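Local coordinates for protein beta-d-glucoside glucohydrolase (Hypocrea jecorina, PDB 3ZZ1) that probably hydrolyses terminal, non-reducing beta-D-glucosyl residues with release of beta-D-glucose, a secreted family 3 glycoside hydrolase of the cellulose degradation pathway, at residues A[58-63]-A[309-314]; A[64-69]-A[104-109]; A[151-156]-A[304-309]; A[378-381]-A[385-388]. All coordinates share one frame; numbering follows the deposited sequence.

Contact 1. Residues A[58-63]-A[309-314]; sequences CLQDGP and FNISRN. With NAG (2-acetamido-2-deoxy-beta-D-glucopyranose), chain B.
Cys58 and Phe309 mark the closest approach of the two backbones, with their CA atoms 7.8 Å apart, and the chains spread to 10.2 Å between the CA atoms of Gln60 and Ile311, so the space between them is bridged by side chains. The Phe309 ring does most of the work. Its CD1 lies 3.6 Å from SG of Cys58, a sulfur-aromatic contact in which the sulfur comes in obliquely, 46° off the ring normal. Both side chains swing anti to their backbone nitrogens (chi1 173° for Phe309), which turns sulfur and ring toward each other. The Gln60 chain crosses Phe309 at roughly a right angle; its amide is tilted 49° from the ring plane and also borders the end of Ile311. Away from this patch, ND2 of Asn310 is covalently linked to C1 of the glycan, while OD1 of Asn310 accepts from N of Ser312 at 2.8 Å, closing an Asx turn that holds the amide in place. The disulfide from Cys58 to Cys42 fixes the sulfur. Strand 58-60 lies between strands 44-45 and 108-109 in the sheet of the TIM-barrel-type domain, and the glycosylated loop between helices 282-298 and 320-329 packs on the side chains of Cys58 and Gln60.

Contact 2. Residues A[64-69]-A[104-109]; sequences LGVRYS and SGIHVI
Val66 and Ile106 meet tip to tip: CG1 of Val66 sits 3.5 Å from CD1 of Ile106, closer than methyl groups usually pack. CG1 of Val66 is trans to the backbone nitrogen (chi1 -174°), which leaves CG2 as the branch that faces Ser104, with 4.3 Å between Val66 CG2 and Ser104 OG. Next to this tight point, CD1 of Ile109 lies 4.0 Å from O of Gly65, and Val101 of helix 87-103 touches Val66, Ile106 and Ile109 alike, completing an apolar cluster. The other end of the contact is looser and polar. There Ser69 and Ser104 stand apart and are joined by one water, 2.7 Å from OG of Ser69 and 2.8 Å from OG of Ser104, to which it donates. Ser104 OG is also bonded to O of Glu100, and Ser69 OG to O of Ile311. Tyr68, the third residue of the type II turn from Val66 to Ser69, lies on the exposed side; its hydroxyl oxygen stands over the guanidinium of Arg67, whose two terminal nitrogens form salt bridges to Asp61 and Asp370. Gly105 ends helix 87-103 in a Schellman motif and sends the chain on into strand 108-109. Direct grip between the segments is thus purely van der Waals, and the buried hydroxyls are satisfied through water and main-chain atoms, so the segments are joined by apolar packing at one end and by a water bridge at the other.

Contact 3. Residues A[151-156]-A[304-309]; sequences VGVQAT and AGYPSF
Gly152 and Tyr306 are the nearest backbone pair, yet their CA atoms lie 9.4 Å apart, so the long tyrosine side chain has to span the distance. Gly152 leaves helix 134-150 with positive phi and turns the chain into strand 154-160, while Tyr306 belongs to an irregular loop. With CG of Tyr306 swung anti to its own nitrogen (chi1 -155°), the ring reaches across to the turn and meets it at its phenol end. O of Gly152 comes at the ring edge, close to the ring plane, 3.6 Å from CE1 of Tyr306. CG2 of Val153 lies 3.8 Å from OH of Tyr306, the two side chains crossing at about a right angle. That hydroxyl is hydrogen-bonded to O of Ile106, and the ring meets His107 with planes about 30° apart. Replacing Tyr306 with an alanine would probably leave O of Ile106 without this partner and open a gap between the glycine turn and the loop. Lys102, from helix 87-103, also touches the tyrosine side chain. The turn from helix 134-150 into parallel strand 154-160 is an alpha-to-beta connection, as expected of the TIM-barrel-type domain of this family, and here the loop beyond helix 282-298 packs against that turn at the strand's N-terminal end.

Contact 4. Residues A[378-381]-A[385-388]; sequences LGMG and GAVN
Met380 and Ala386 face each other inside the long loop that connects strand 348-352 to helix 395-404 in the family 3 C-terminal domain, where the chain turns back on itself between residues 381 and 385. Neither arm is regular strand; the backbones come closest at Gly381 and Ala386, with 6.7 Å between their CA atoms. The methionine sulfur reaches across to the second arm. SD of Met380 lies 3.8 Å from CA of Ala386 and 3.9 Å from its CB, and it is also 3.8 Å from N of Val387, so the thioether rests on the peptide link between those two residues as a packing contact. At chi1 67° the methionine CG is wedged between its own backbone nitrogen and carbonyl carbon; the chain then runs extended and bends at chi3 (60°), turning the terminal methyl off the line of the chain. CE of Met380 ends 4.6 Å from CG2 of Val387. Nearer the turn, Gly381, which has no side chain, meets the methyl of Ala386 through its carbonyl, with O of Gly381 3.6 Å from CB of Ala386. Ser507 touches Met380 and also forms a backbone bond with Gly379, Tyr389 borders the methionine, and Val387 packs on Leu64 of the N-terminal domain. What results is an irregular, hairpin-like loop without strand pairing, whose two arms are packed together through Met380, placed where the C-terminal domain of this two-domain hydrolase core meets the TIM-barrel-type domain.

Contacts 1, 2 and 3 gather round three neighbouring parallel strands of the N-terminal domain, 58-60, 108-109 and 154-160, whereas contact 4 belongs to the C-terminal domain. Contacts 2 and 4 are buried; contacts 1 and 3 are partly buried, and each uses the loop after helix 282-298, which they share through Phe309. Aromatic rings carry contacts 1 and 3, meeting sulfur in one and a carbonyl in the other, while aliphatic methyls fill contact 2 and a thioether carries contact 4. Contacts 1 and 2 each touch all the others; in contact 2, Ser104 O bonds to Asn310 N of contact 1, Ile106 O to Tyr306 of contact 3, and Leu64 packs on 385-388 across the domain boundary.

Contact 1. Residues A[58-63]-A[309-314]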
loop_
_atom_site.group_PDB
_atom_site.type_symbol
_atom_site.label_atom_id
_atom_site.label_comp_id
_atom_site.label_asym_id
_atom_site.label_seq_id
_atom_site.Cartn_x
_atom_site.Cartn_y
_atom_site.Cartn_z
ATOM N N CYS A 58 18.386 -7.542 -12.829
ATOM C CA CYS A 58 17.279 -8.477 -12.665
ATOM C C CYS A 58 16.153 -7.825 -11.873
ATOM O O CYS A 58 16.325 -7.468 -10.701
ATOM C CB CYS A 58 17.759 -9.769 -11.999
ATOM S SG CYS A 58 16.433 -10.868 -11.428
ATOM N N LEU A 59 15.011 -7.660 -12.535
ATOM C CA LEU A 59 13.849 -7.002 -11.946
ATOM C C LEU A 59 12.734 -8.015 -11.728
ATOM O O LEU A 59 12.405 -8.778 -12.630
ATOM C CB LEU A 59 13.357 -5.861 -12.841
ATOM C CG LEU A 59 14.350 -4.731 -13.135
ATOM C CD1 LEU A 59 15.132 -4.985 -14.422
ATOM C CD2 LEU A 59 13.610 -3.412 -13.219
ATOM N N GLN A 60 12.163 -8.014 -10.523
ATOM C CA GLN A 60 11.118 -8.972 -10.162
ATOM C C GLN A 60 9.999 -8.323 -9.358
ATOM O O GLN A 60 10.241 -7.438 -8.536
ATOM C CB GLN A 60 11.715 -10.123 -9.346
ATOM C CG GLN A 60 10.891 -11.416 -9.346
ATOM C CD GLN A 60 11.229 -12.343 -10.510
ATOM O OE1 GLN A 60 10.736 -13.469 -10.582
ATOM N NE2 GLN A 60 12.068 -11.876 -11.416
ATOM N N ASP A 61 8.773 -8.779 -9.605
ATOM C CA ASP A 61 7.639 -8.471 -8.744
ATOM C C ASP A 61 7.824 -9.190 -7.402
ATOM O O ASP A 61 8.567 -10.166 -7.330
ATOM C CB ASP A 61 6.336 -8.922 -9.412
ATOM C CG ASP A 61 5.911 -8.006 -10.547
ATOM O OD1 ASP A 61 5.943 -6.766 -10.364
ATOM O OD2 ASP A 61 5.533 -8.528 -11.619
ATOM N N GLY A 62 7.205 -8.700 -6.330
ATOM C CA GLY A 62 6.474 -7.442 -6.300
ATOM C C GLY A 62 6.380 -6.898 -4.883
ATOM O O GLY A 62 7.218 -7.218 -4.036
ATOM N N PRO A 63 5.335 -6.099 -4.606
ATOM C CA PRO A 63 5.174 -5.349 -3.358
ATOM C C PRO A 63 5.046 -6.178 -2.070
ATOM O O PRO A 63 5.288 -5.643 -0.988
ATOM C CB PRO A 63 3.892 -4.538 -3.602
ATOM C CG PRO A 63 3.756 -4.485 -5.092
ATOM C CD PRO A 63 4.237 -5.818 -5.549
ATOM N N PHE A 309 20.901 -15.145 -9.482
ATOM C CA PHE A 309 19.455 -15.297 -9.576
ATOM C C PHE A 309 19.029 -16.757 -9.447
ATOM O O PHE A 309 19.475 -17.615 -10.209
ATOM C CB PHE A 309 18.910 -14.707 -10.884
ATOM C CG PHE A 309 17.446 -14.996 -11.114
ATOM C CD1 PHE A 309 16.467 -14.287 -10.422
ATOM C CD2 PHE A 309 17.046 -15.988 -12.012
ATOM C CE1 PHE A 309 15.109 -14.551 -10.625
ATOM C CE2 PHE A 309 15.695 -16.260 -12.218
ATOM C CZ PHE A 309 14.721 -15.538 -11.524
ATOM N N ASN A 310 18.158 -17.018 -8.479
ATOM C CA ASN A 310 17.587 -18.338 -8.292
ATOM C C ASN A 310 16.362 -18.242 -7.389
ATOM O O ASN A 310 16.478 -17.973 -6.192
ATOM C CB ASN A 310 18.641 -19.298 -7.724
ATOM C CG ASN A 310 18.135 -20.720 -7.578
ATOM O OD1 ASN A 310 16.933 -20.990 -7.662
ATOM N ND2 ASN A 310 19.064 -21.643 -7.356
ATOM N N ILE A 311 15.187 -18.451 -7.975
ATOM C CA ILE A 311 13.930 -18.358 -7.220
ATOM C C ILE A 311 13.453 -19.714 -6.689
ATOM O O ILE A 311 12.315 -19.848 -6.239
ATOM C CB ILE A 311 12.811 -17.624 -8.017
ATOM C CG1 ILE A 311 12.729 -18.153 -9.452
ATOM C CG2 ILE A 311 13.050 -16.098 -7.993
ATOM C CD1 ILE A 311 11.527 -17.666 -10.225
ATOM N N SER A 312 14.330 -20.714 -6.725
ATOM C CA SER A 312 14.031 -22.009 -6.109
ATOM C C SER A 312 14.588 -22.093 -4.685
ATOM O O SER A 312 14.213 -22.986 -3.914
ATOM C CB SER A 312 14.557 -23.162 -6.969
ATOM O OG SER A 312 13.851 -23.234 -8.196
ATOM N N ARG A 313 15.475 -21.158 -4.344
ATOM C CA ARG A 313 16.091 -21.108 -3.019
ATOM C C ARG A 313 15.069 -20.837 -1.935
ATOM O O ARG A 313 14.195 -19.978 -2.101
ATOM C CB ARG A 313 17.148 -20.007 -2.961
ATOM C CG ARG A 313 18.514 -20.412 -3.432
ATOM C CD ARG A 313 19.441 -19.216 -3.414
ATOM N NE ARG A 313 20.469 -19.337 -4.445
ATOM C CZ ARG A 313 20.972 -18.313 -5.125
ATOM N NH1 ARG A 313 20.547 -17.077 -4.892
ATOM N NH2 ARG A 313 21.900 -18.530 -6.048
ATOM N N ASN A 314 15.189 -21.568 -0.827
ATOM C CA ASN A 314 14.393 -21.310 0.367
ATOM C C ASN A 314 15.025 -20.170 1.148
ATOM O O ASN A 314 16.026 -20.353 1.852
ATOM C CB ASN A 314 14.268 -22.563 1.239
ATOM C CG ASN A 314 13.264 -22.397 2.381
ATOM O OD1 ASN A 314 12.976 -21.282 2.834
ATOM N ND2 ASN A 314 12.733 -23.519 2.858
HETATM C C1 NAG B . 18.720 -23.024 -7.161
HETATM C C2 NAG B . 19.807 -23.960 -7.680
HETATM C C3 NAG B . 19.535 -25.406 -7.253
HETATM C C4 NAG B . 19.211 -25.497 -5.760
HETATM C C5 NAG B . 18.101 -24.516 -5.412
HETATM C C6 NAG B . 17.729 -24.548 -3.930
HETATM C C7 NAG B . 20.986 -23.399 -9.757
HETATM C C8 NAG B . 20.874 -23.288 -11.247
HETATM N N2 NAG B . 19.888 -23.805 -9.122
HETATM O O3 NAG B . 20.682 -26.185 -7.505
HETATM O O4 NAG B . 18.812 -26.800 -5.411
HETATM O O5 NAG B . 18.538 -23.223 -5.773
HETATM O O6 NAG B . 18.741 -23.947 -3.148
HETATM O O7 NAG B . 22.047 -23.123 -9.196
#

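Contact 2. Residues A[64-69]-A[104-109]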
loop_
_atom_site.group_PDB
_atom_site.type_symbol
_atom_site.label_atom_id
_atom_site.label_comp_id
_atom_site.label_asym_id
_atom_site.label_seq_id
_atom_site.Cartn_x
_atom_site.Cartn_y
_atom_site.Cartn_z
ATOM N N LEU A 64 4.658 -7.449 -2.172
ATOM C CA LEU A 64 4.531 -8.304 -0.980
ATOM C C LEU A 64 5.427 -9.548 -0.995
ATOM O O LEU A 64 5.213 -10.491 -0.229
ATOM C CB LEU A 64 3.063 -8.679 -0.708
ATOM C CG LEU A 64 2.171 -9.314 -1.786
ATOM C CD1 LEU A 64 2.505 -10.766 -2.045
ATOM C CD2 LEU A 64 0.709 -9.194 -1.396
ATOM N N GLY A 65 6.427 -9.552 -1.870
ATOM C CA GLY A 65 7.366 -10.664 -1.924
ATOM C C GLY A 65 7.800 -11.052 -3.319
ATOM O O GLY A 65 7.397 -10.433 -4.308
ATOM N N VAL A 66 8.624 -12.092 -3.387
ATOM C CA VAL A 66 9.239 -12.523 -4.638
ATOM C C VAL A 66 8.241 -13.332 -5.460
ATOM O O VAL A 66 7.786 -14.390 -5.026
ATOM C CB VAL A 66 10.522 -13.364 -4.385
ATOM C CG1 VAL A 66 11.224 -13.682 -5.696
ATOM C CG2 VAL A 66 11.477 -12.637 -3.441
ATOM N N ARG A 67 7.913 -12.833 -6.650
ATOM C CA ARG A 67 6.999 -13.526 -7.559
ATOM C C ARG A 67 7.676 -14.699 -8.259
ATOM O O ARG A 67 8.856 -14.629 -8.596
ATOM C CB ARG A 67 6.448 -12.552 -8.599
ATOM C CG ARG A 67 5.260 -13.075 -9.405
ATOM C CD ARG A 67 4.859 -12.059 -10.448
ATOM N NE ARG A 67 3.658 -12.441 -11.180
ATOM C CZ ARG A 67 3.151 -11.753 -12.201
ATOM N NH1 ARG A 67 3.741 -10.634 -12.619
ATOM N NH2 ARG A 67 2.053 -12.187 -12.804
ATOM N N TYR A 68 6.900 -15.764 -8.466
ATOM C CA TYR A 68 7.320 -16.999 -9.152
ATOM C C TYR A 68 8.278 -17.867 -8.339
ATOM O O TYR A 68 8.718 -18.919 -8.800
ATOM C CB TYR A 68 7.906 -16.718 -10.546
ATOM C CG TYR A 68 7.002 -15.947 -11.483
ATOM C CD1 TYR A 68 5.745 -16.442 -11.845
ATOM C CD2 TYR A 68 7.417 -14.734 -12.027
ATOM C CE1 TYR A 68 4.921 -15.732 -12.715
ATOM C CE2 TYR A 68 6.613 -14.023 -12.893
ATOM C CZ TYR A 68 5.365 -14.523 -13.236
ATOM O OH TYR A 68 4.570 -13.802 -14.096
ATOM N N SER A 69 8.586 -17.438 -7.124
ATOM C CA SER A 69 9.480 -18.192 -6.265
ATOM C C SER A 69 8.743 -19.330 -5.573
ATOM O O SER A 69 7.556 -19.221 -5.266
ATOM C CB SER A 69 10.130 -17.273 -5.235
ATOM O OG SER A 69 10.939 -18.006 -4.333
ATOM N N SER A 104 17.579 -14.200 -3.285
ATOM C CA SER A 104 17.145 -14.830 -4.534
ATOM C C SER A 104 17.908 -14.290 -5.751
ATOM O O SER A 104 17.689 -14.735 -6.880
ATOM C CB SER A 104 15.633 -14.650 -4.729
ATOM O OG SER A 104 14.905 -15.250 -3.669
ATOM N N GLY A 105 18.799 -13.327 -5.515
ATOM C CA GLY A 105 19.664 -12.793 -6.564
ATOM C C GLY A 105 18.966 -11.847 -7.514
ATOM O O GLY A 105 19.336 -11.744 -8.685
ATOM N N ILE A 106 17.950 -11.161 -6.997
ATOM C CA ILE A 106 17.222 -10.139 -7.730
ATOM C C ILE A 106 17.725 -8.776 -7.272
ATOM O O ILE A 106 17.862 -8.537 -6.068
ATOM C CB ILE A 106 15.705 -10.246 -7.458
ATOM C CG1 ILE A 106 15.176 -11.612 -7.915
ATOM C CG2 ILE A 106 14.948 -9.100 -8.132
ATOM C CD1 ILE A 106 13.974 -12.105 -7.134
ATOM N N HIS A 107 17.985 -7.885 -8.226
ATOM C CA HIS A 107 18.470 -6.538 -7.919
ATOM C C HIS A 107 17.341 -5.547 -7.615
ATOM O O HIS A 107 17.487 -4.679 -6.747
ATOM C CB HIS A 107 19.329 -5.998 -9.065
ATOM C CG HIS A 107 20.439 -6.914 -9.473
ATOM N ND1 HIS A 107 20.438 -7.596 -10.672
ATOM C CD2 HIS A 107 21.580 -7.272 -8.838
ATOM C CE1 HIS A 107 21.532 -8.330 -10.760
ATOM N NE2 HIS A 107 22.241 -8.152 -9.659
ATOM N N VAL A 108 16.228 -5.667 -8.333
ATOM C CA VAL A 108 15.142 -4.697 -8.216
ATOM C C VAL A 108 13.823 -5.387 -7.889
ATOM O O VAL A 108 13.401 -6.299 -8.601
ATOM C CB VAL A 108 14.968 -3.835 -9.509
ATOM C CG1 VAL A 108 14.119 -2.622 -9.219
ATOM C CG2 VAL A 108 16.313 -3.391 -10.072
ATOM N N ILE A 109 13.193 -4.953 -6.798
ATOM C CA ILE A 109 11.850 -5.409 -6.444
ATOM C C ILE A 109 10.823 -4.349 -6.850
ATOM O O ILE A 109 10.987 -3.155 -6.557
ATOM C CB ILE A 109 11.727 -5.796 -4.937
ATOM C CG1 ILE A 109 10.418 -6.556 -4.671
ATOM C CG2 ILE A 109 11.853 -4.574 -4.029
ATOM C CD1 ILE A 109 10.371 -7.950 -5.287
HETATM O O HOH W 1 13.497 -17.616 -3.727
#

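Contact 3. Residues A[151-156]-A[304-309]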
loop_
_atom_site.group_PDB
_atom_site.type_symbol
_atom_site.label_atom_id
_atom_site.label_comp_id
_atom_site.label_asym_id
_atom_site.label_seq_id
_atom_site.Cartn_x
_atom_site.Cartn_y
_atom_site.Cartn_z
ATOM N N VAL A 151 19.000 -3.410 2.969
ATOM C CA VAL A 151 19.503 -4.747 2.667
ATOM C C VAL A 151 20.393 -4.723 1.423
ATOM O O VAL A 151 21.194 -5.632 1.204
ATOM C CB VAL A 151 18.323 -5.746 2.468
ATOM C CG1 VAL A 151 18.822 -7.123 2.020
ATOM C CG2 VAL A 151 17.510 -5.859 3.747
ATOM N N GLY A 152 20.255 -3.675 0.618
ATOM C CA GLY A 152 21.066 -3.521 -0.585
ATOM C C GLY A 152 20.304 -3.948 -1.822
ATOM O O GLY A 152 20.885 -4.463 -2.784
ATOM N N VAL A 153 18.993 -3.725 -1.782
ATOM C CA VAL A 153 18.091 -4.056 -2.877
ATOM C C VAL A 153 17.469 -2.762 -3.377
ATOM O O VAL A 153 17.219 -1.853 -2.586
ATOM C CB VAL A 153 16.973 -5.031 -2.397
ATOM C CG1 VAL A 153 15.946 -5.305 -3.503
ATOM C CG2 VAL A 153 17.583 -6.330 -1.897
ATOM N N GLN A 154 17.228 -2.677 -4.685
ATOM C CA GLN A 154 16.548 -1.518 -5.267
ATOM C C GLN A 154 15.030 -1.647 -5.133
ATOM O O GLN A 154 14.449 -2.667 -5.511
ATOM C CB GLN A 154 16.916 -1.345 -6.745
ATOM C CG GLN A 154 18.383 -1.068 -7.025
ATOM C CD GLN A 154 18.620 -0.652 -8.466
ATOM O OE1 GLN A 154 17.802 0.047 -9.060
ATOM N NE2 GLN A 154 19.743 -1.075 -9.035
ATOM N N ALA A 155 14.394 -0.607 -4.596
ATOM C CA ALA A 155 12.934 -0.537 -4.530
ATOM C C ALA A 155 12.391 0.287 -5.689
ATOM O O ALA A 155 13.099 1.136 -6.244
ATOM C CB ALA A 155 12.483 0.052 -3.197
ATOM N N THR A 156 11.134 0.040 -6.049
ATOM C CA THR A 156 10.507 0.739 -7.165
ATOM C C THR A 156 9.153 1.295 -6.749
ATOM O O THR A 156 8.180 0.551 -6.630
ATOM C CB THR A 156 10.334 -0.188 -8.391
ATOM O OG1 THR A 156 11.606 -0.721 -8.763
ATOM C CG2 THR A 156 9.749 0.576 -9.572
ATOM N N ALA A 304 31.439 -6.981 -5.049
ATOM C CA ALA A 304 31.498 -8.400 -5.361
ATOM C C ALA A 304 30.720 -9.207 -4.328
ATOM O O ALA A 304 30.741 -8.886 -3.140
ATOM C CB ALA A 304 32.949 -8.863 -5.403
ATOM N N GLY A 305 30.028 -10.244 -4.788
ATOM C CA GLY A 305 29.394 -11.195 -3.883
ATOM C C GLY A 305 27.882 -11.140 -3.783
ATOM O O GLY A 305 27.302 -11.738 -2.871
ATOM N N TYR A 306 27.238 -10.431 -4.712
ATOM C CA TYR A 306 25.779 -10.424 -4.789
ATOM C C TYR A 306 25.315 -11.797 -5.260
ATOM O O TYR A 306 25.859 -12.322 -6.231
ATOM C CB TYR A 306 25.277 -9.343 -5.756
ATOM C CG TYR A 306 23.867 -8.871 -5.457
ATOM C CD1 TYR A 306 23.641 -7.839 -4.547
ATOM C CD2 TYR A 306 22.764 -9.456 -6.078
ATOM C CE1 TYR A 306 22.355 -7.401 -4.259
ATOM C CE2 TYR A 306 21.462 -9.023 -5.795
ATOM C CZ TYR A 306 21.269 -7.996 -4.882
ATOM O OH TYR A 306 19.997 -7.554 -4.595
ATOM N N PRO A 307 24.318 -12.389 -4.572
ATOM C CA PRO A 307 23.864 -13.725 -4.943
ATOM C C PRO A 307 23.368 -13.779 -6.381
ATOM O O PRO A 307 22.866 -12.783 -6.903
ATOM C CB PRO A 307 22.712 -13.988 -3.968
ATOM C CG PRO A 307 23.004 -13.116 -2.796
ATOM C CD PRO A 307 23.569 -11.866 -3.416
ATOM N N SER A 308 23.533 -14.933 -7.015
ATOM C CA SER A 308 23.060 -15.143 -8.376
ATOM C C SER A 308 21.553 -15.373 -8.346
ATOM O O SER A 308 20.995 -15.747 -7.304
ATOM C CB SER A 308 23.767 -16.343 -8.998
ATOM O OG SER A 308 23.466 -17.507 -8.258
ATOM N N PHE A 309 20.901 -15.145 -9.482
ATOM C CA PHE A 309 19.455 -15.297 -9.576
ATOM C C PHE A 309 19.029 -16.757 -9.447
ATOM O O PHE A 309 19.475 -17.615 -10.209
ATOM C CB PHE A 309 18.910 -14.707 -10.884
ATOM C CG PHE A 309 17.446 -14.996 -11.114
ATOM C CD1 PHE A 309 16.467 -14.287 -10.422
ATOM C CD2 PHE A 309 17.046 -15.988 -12.012
ATOM C CE1 PHE A 309 15.109 -14.551 -10.625
ATOM C CE2 PHE A 309 15.695 -16.260 -12.218
ATOM C CZ PHE A 309 14.721 -15.538 -11.524
#

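Contact 4. Residues A[378-381]-A[385-388]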
loop_
_atom_site.group_PDB
_atom_site.type_symbol
_atom_site.label_atom_id
_atom_site.label_comp_id
_atom_site.label_asym_id
_atom_site.label_seq_id
_atom_site.Cartn_x
_atom_site.Cartn_y
_atom_site.Cartn_z
ATOM N N LEU A 378 -8.949 -16.556 1.808
ATOM C CA LEU A 378 -8.358 -15.468 1.032
ATOM C C LEU A 378 -7.217 -14.787 1.797
ATOM O O LEU A 378 -7.365 -14.444 2.969
ATOM C CB LEU A 378 -9.446 -14.435 0.697
ATOM C CG LEU A 378 -9.071 -13.232 -0.176
ATOM C CD1 LEU A 378 -8.799 -13.646 -1.624
ATOM C CD2 LEU A 378 -10.164 -12.187 -0.115
ATOM N N GLY A 379 -6.090 -14.577 1.124
ATOM C CA GLY A 379 -4.932 -13.942 1.744
ATOM C C GLY A 379 -4.449 -12.675 1.058
ATOM O O GLY A 379 -3.647 -11.925 1.620
ATOM N N MET A 380 -4.930 -12.441 -0.160
ATOM C CA MET A 380 -4.536 -11.280 -0.967
ATOM C C MET A 380 -5.353 -11.229 -2.253
ATOM O O MET A 380 -6.032 -12.195 -2.601
ATOM C CB MET A 380 -3.047 -11.344 -1.322
ATOM C CG MET A 380 -2.676 -12.493 -2.262
ATOM S SD MET A 380 -0.899 -12.721 -2.420
ATOM C CE MET A 380 -0.446 -13.053 -0.712
ATOM N N GLY A 381 -5.255 -10.111 -2.968
ATOM C CA GLY A 381 -5.910 -9.965 -4.264
ATOM C C GLY A 381 -5.118 -10.616 -5.381
ATOM O O GLY A 381 -4.154 -11.342 -5.133
ATOM N N GLY A 385 0.909 -8.465 -8.334
ATOM C CA GLY A 385 1.286 -8.224 -6.942
ATOM C C GLY A 385 0.992 -9.378 -6.010
ATOM O O GLY A 385 1.137 -9.250 -4.793
ATOM N N ALA A 386 0.576 -10.504 -6.585
ATOM C CA ALA A 386 0.339 -11.729 -5.832
ATOM C C ALA A 386 1.537 -12.672 -5.973
ATOM O O ALA A 386 2.306 -12.558 -6.929
ATOM C CB ALA A 386 -0.937 -12.402 -6.326
ATOM N N VAL A 387 1.702 -13.583 -5.011
ATOM C CA VAL A 387 2.794 -14.571 -5.035
ATOM C C VAL A 387 2.306 -15.964 -4.612
ATOM O O VAL A 387 1.174 -16.120 -4.153
ATOM C CB VAL A 387 3.992 -14.168 -4.116
ATOM C CG1 VAL A 387 4.639 -12.857 -4.562
ATOM C CG2 VAL A 387 3.558 -14.092 -2.659
ATOM N N ASN A 388 3.175 -16.963 -4.764
ATOM C CA ASN A 388 2.922 -18.316 -4.279
ATOM C C ASN A 388 3.017 -18.403 -2.756
ATOM O O ASN A 388 3.892 -17.780 -2.144
ATOM C CB ASN A 388 3.946 -19.290 -4.868
ATOM C CG ASN A 388 3.801 -19.475 -6.365
ATOM O OD1 ASN A 388 4.780 -19.368 -7.104
ATOM N ND2 ASN A 388 2.589 -19.778 -6.820
#